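Local coordinates for particle-associated glycoside hydrolase (Acinetobacter phage Fri1, PDB 6C72), which depolymerises the capsular polysaccharide of Acinetobacter baumannii as the phage tailspike, degrading the host capsule during virus entry, at the interface of chains A and B. Residues are numbered along the deposited sequence; one frame, centred on the assembly and turned at random. Chains: chain A/B, Particle-associated glycoside hydrolase.

The interface of chains A and B. Residues chain A 142-144, 195-197; chain B 154, 171, 173-175.
A:Ser143 shows how one hydroxyl can sit over a ring and hold a water at once in a trimeric tailspike. A:Ser143 OG, anti to the carbonyl carbon (chi1 -67°), sits over one face of the B:Phe154 ring, displaced toward the rim and 3.5 Å from CE1. The A:Lys142 side chain crosses that of B:Phe154 at about a right angle, its CD at the ring's edge, in plane, while A:Val196 CG2 lies 4.0 Å from B:Phe154 CZ. The serine hydroxyl meets water 1, which also bonds A:Thr197 OG1 and the A:Asn195 carbonyl O and reaches across to the backbone N of B:Tyr175, 2.9 Å from the water oxygen. A:Thr197 OG1 approaches the B:Tyr175 ring, 3.3 Å from CD1. The A:Asn195 amide lies alongside B:Thr174, whose CG2 packs 3.5 Å from A:Asn195 CG. A:Asn195 ND2 donates to the B:Gln171 backbone O (3.0 Å), on a lone pair.

In the second shell, A:Thr197 N donates to A:Ser143 OG (3.0 Å), which should fix the hydroxyl's rotation over the ring. On chain B, B:Gln171 folds back at chi2 (-57°): NE2 gives a nearly straight bond to B:Ala173 O (2.8 Å), and OE1 receives B:Ala173 N from above the carbonyl plane, which would brace the segment presenting B:Thr174. Loops build the patch: chain A turns before strands 145-148 and 200-202, against two chain B loops flanking helix 160-165, where what are probably parallel beta-helix bodies meet.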
loop_
_atom_site.group_PDB
_atom_site.type_symbol
_atom_site.label_atom_id
_atom_site.label_comp_id
_atom_site.label_asym_id
_atom_site.label_seq_id
_atom_site.Cartn_x
_atom_site.Cartn_y
_atom_site.Cartn_z
ATOM N N LYS A 142 -29.665 -11.500 1.778
ATOM C CA LYS A 142 -29.909 -11.844 0.389
ATOM C C LYS A 142 -29.118 -10.883 -0.490
ATOM O O LYS A 142 -28.803 -9.765 -0.084
ATOM C CB LYS A 142 -31.411 -11.790 0.069
ATOM C CG LYS A 142 -32.260 -12.735 0.925
ATOM C CD LYS A 142 -31.734 -14.167 0.852
ATOM C CE LYS A 142 -32.276 -15.059 1.970
ATOM N NZ LYS A 142 -33.691 -15.485 1.724
ATOM N N SER A 143 -28.829 -11.305 -1.715
ATOM C CA SER A 143 -27.854 -10.587 -2.531
ATOM C C SER A 143 -28.285 -9.144 -2.803
ATOM O O SER A 143 -29.459 -8.857 -3.062
ATOM C CB SER A 143 -27.603 -11.327 -3.845
ATOM O OG SER A 143 -26.956 -12.564 -3.599
ATOM N N ASN A 144 -27.316 -8.229 -2.695
ATOM C CA ASN A 144 -27.502 -6.826 -3.041
ATOM C C ASN A 144 -28.571 -6.157 -2.173
ATOM O O ASN A 144 -29.243 -5.217 -2.603
ATOM C CB ASN A 144 -27.814 -6.668 -4.533
ATOM C CG ASN A 144 -26.756 -7.318 -5.418
ATOM O OD1 ASN A 144 -27.066 -8.155 -6.275
ATOM N ND2 ASN A 144 -25.500 -6.946 -5.210
ATOM N N ASN A 195 -22.953 -17.906 -1.619
ATOM C CA ASN A 195 -23.495 -17.392 -2.872
ATOM C C ASN A 195 -24.377 -16.156 -2.701
ATOM O O ASN A 195 -24.998 -15.715 -3.677
ATOM C CB ASN A 195 -24.252 -18.468 -3.658
ATOM C CG ASN A 195 -23.313 -19.434 -4.340
ATOM O OD1 ASN A 195 -22.263 -19.026 -4.849
ATOM N ND2 ASN A 195 -23.681 -20.713 -4.376
ATOM N N VAL A 196 -24.470 -15.590 -1.502
ATOM C CA VAL A 196 -25.100 -14.287 -1.317
ATOM C C VAL A 196 -24.020 -13.216 -1.450
ATOM O O VAL A 196 -23.029 -13.221 -0.711
ATOM C CB VAL A 196 -25.828 -14.198 0.034
ATOM C CG1 VAL A 196 -26.200 -12.758 0.339
ATOM C CG2 VAL A 196 -27.090 -15.090 0.012
ATOM N N THR A 197 -24.197 -12.319 -2.418
ATOM C CA THR A 197 -23.180 -11.365 -2.820
ATOM C C THR A 197 -23.685 -9.940 -2.663
ATOM O O THR A 197 -24.851 -9.653 -2.943
ATOM C CB THR A 197 -22.794 -11.574 -4.280
ATOM O OG1 THR A 197 -23.971 -11.485 -5.097
ATOM C CG2 THR A 197 -22.134 -12.935 -4.474
ATOM N N PHE B 154 -33.714 -12.309 -6.937
ATOM C CA PHE B 154 -32.882 -13.270 -6.226
ATOM C C PHE B 154 -33.717 -13.991 -5.180
ATOM O O PHE B 154 -34.236 -13.367 -4.250
ATOM C CB PHE B 154 -31.694 -12.585 -5.548
ATOM C CG PHE B 154 -30.802 -13.537 -4.807
ATOM C CD1 PHE B 154 -29.794 -14.230 -5.475
ATOM C CD2 PHE B 154 -30.985 -13.766 -3.453
ATOM C CE1 PHE B 154 -28.973 -15.116 -4.799
ATOM C CE2 PHE B 154 -30.175 -14.659 -2.775
ATOM C CZ PHE B 154 -29.163 -15.329 -3.446
ATOM N N GLN B 171 -26.965 -23.144 -0.188
ATOM C CA GLN B 171 -27.552 -21.992 -0.862
ATOM C C GLN B 171 -26.915 -21.895 -2.239
ATOM O O GLN B 171 -25.825 -21.343 -2.400
ATOM C CB GLN B 171 -27.351 -20.717 -0.055
ATOM C CG GLN B 171 -28.393 -19.651 -0.332
ATOM C CD GLN B 171 -28.470 -19.261 -1.790
ATOM O OE1 GLN B 171 -29.391 -19.666 -2.497
ATOM N NE2 GLN B 171 -27.495 -18.490 -2.258
ATOM N N ALA B 173 -28.372 -20.527 -5.148
ATOM C CA ALA B 173 -28.782 -19.446 -6.032
ATOM C C ALA B 173 -27.757 -18.315 -6.044
ATOM O O ALA B 173 -27.263 -17.892 -4.993
ATOM C CB ALA B 173 -30.143 -18.902 -5.602
ATOM N N THR B 174 -27.477 -17.786 -7.233
ATOM C CA THR B 174 -26.549 -16.670 -7.375
ATOM C C THR B 174 -27.236 -15.532 -8.122
ATOM O O THR B 174 -28.163 -15.763 -8.903
ATOM C CB THR B 174 -25.260 -17.094 -8.117
ATOM O OG1 THR B 174 -25.601 -17.580 -9.417
ATOM C CG2 THR B 174 -24.566 -18.221 -7.369
ATOM N N TYR B 175 -26.765 -14.304 -7.882
ATOM C CA TYR B 175 -27.385 -13.118 -8.467
ATOM C C TYR B 175 -27.270 -13.135 -9.985
ATOM O O TYR B 175 -26.342 -13.714 -10.555
ATOM C CB TYR B 175 -26.737 -11.840 -7.922
ATOM C CG TYR B 175 -25.467 -11.456 -8.647
ATOM C CD1 TYR B 175 -24.256 -12.053 -8.310
ATOM C CD2 TYR B 175 -25.476 -10.517 -9.676
ATOM C CE1 TYR B 175 -23.089 -11.729 -8.960
ATOM C CE2 TYR B 175 -24.302 -10.183 -10.346
ATOM C CZ TYR B 175 -23.107 -10.797 -9.978
ATOM O OH TYR B 175 -21.920 -10.483 -10.625
HETATM O O HOH W 1 -25.201 -13.965 -5.475
#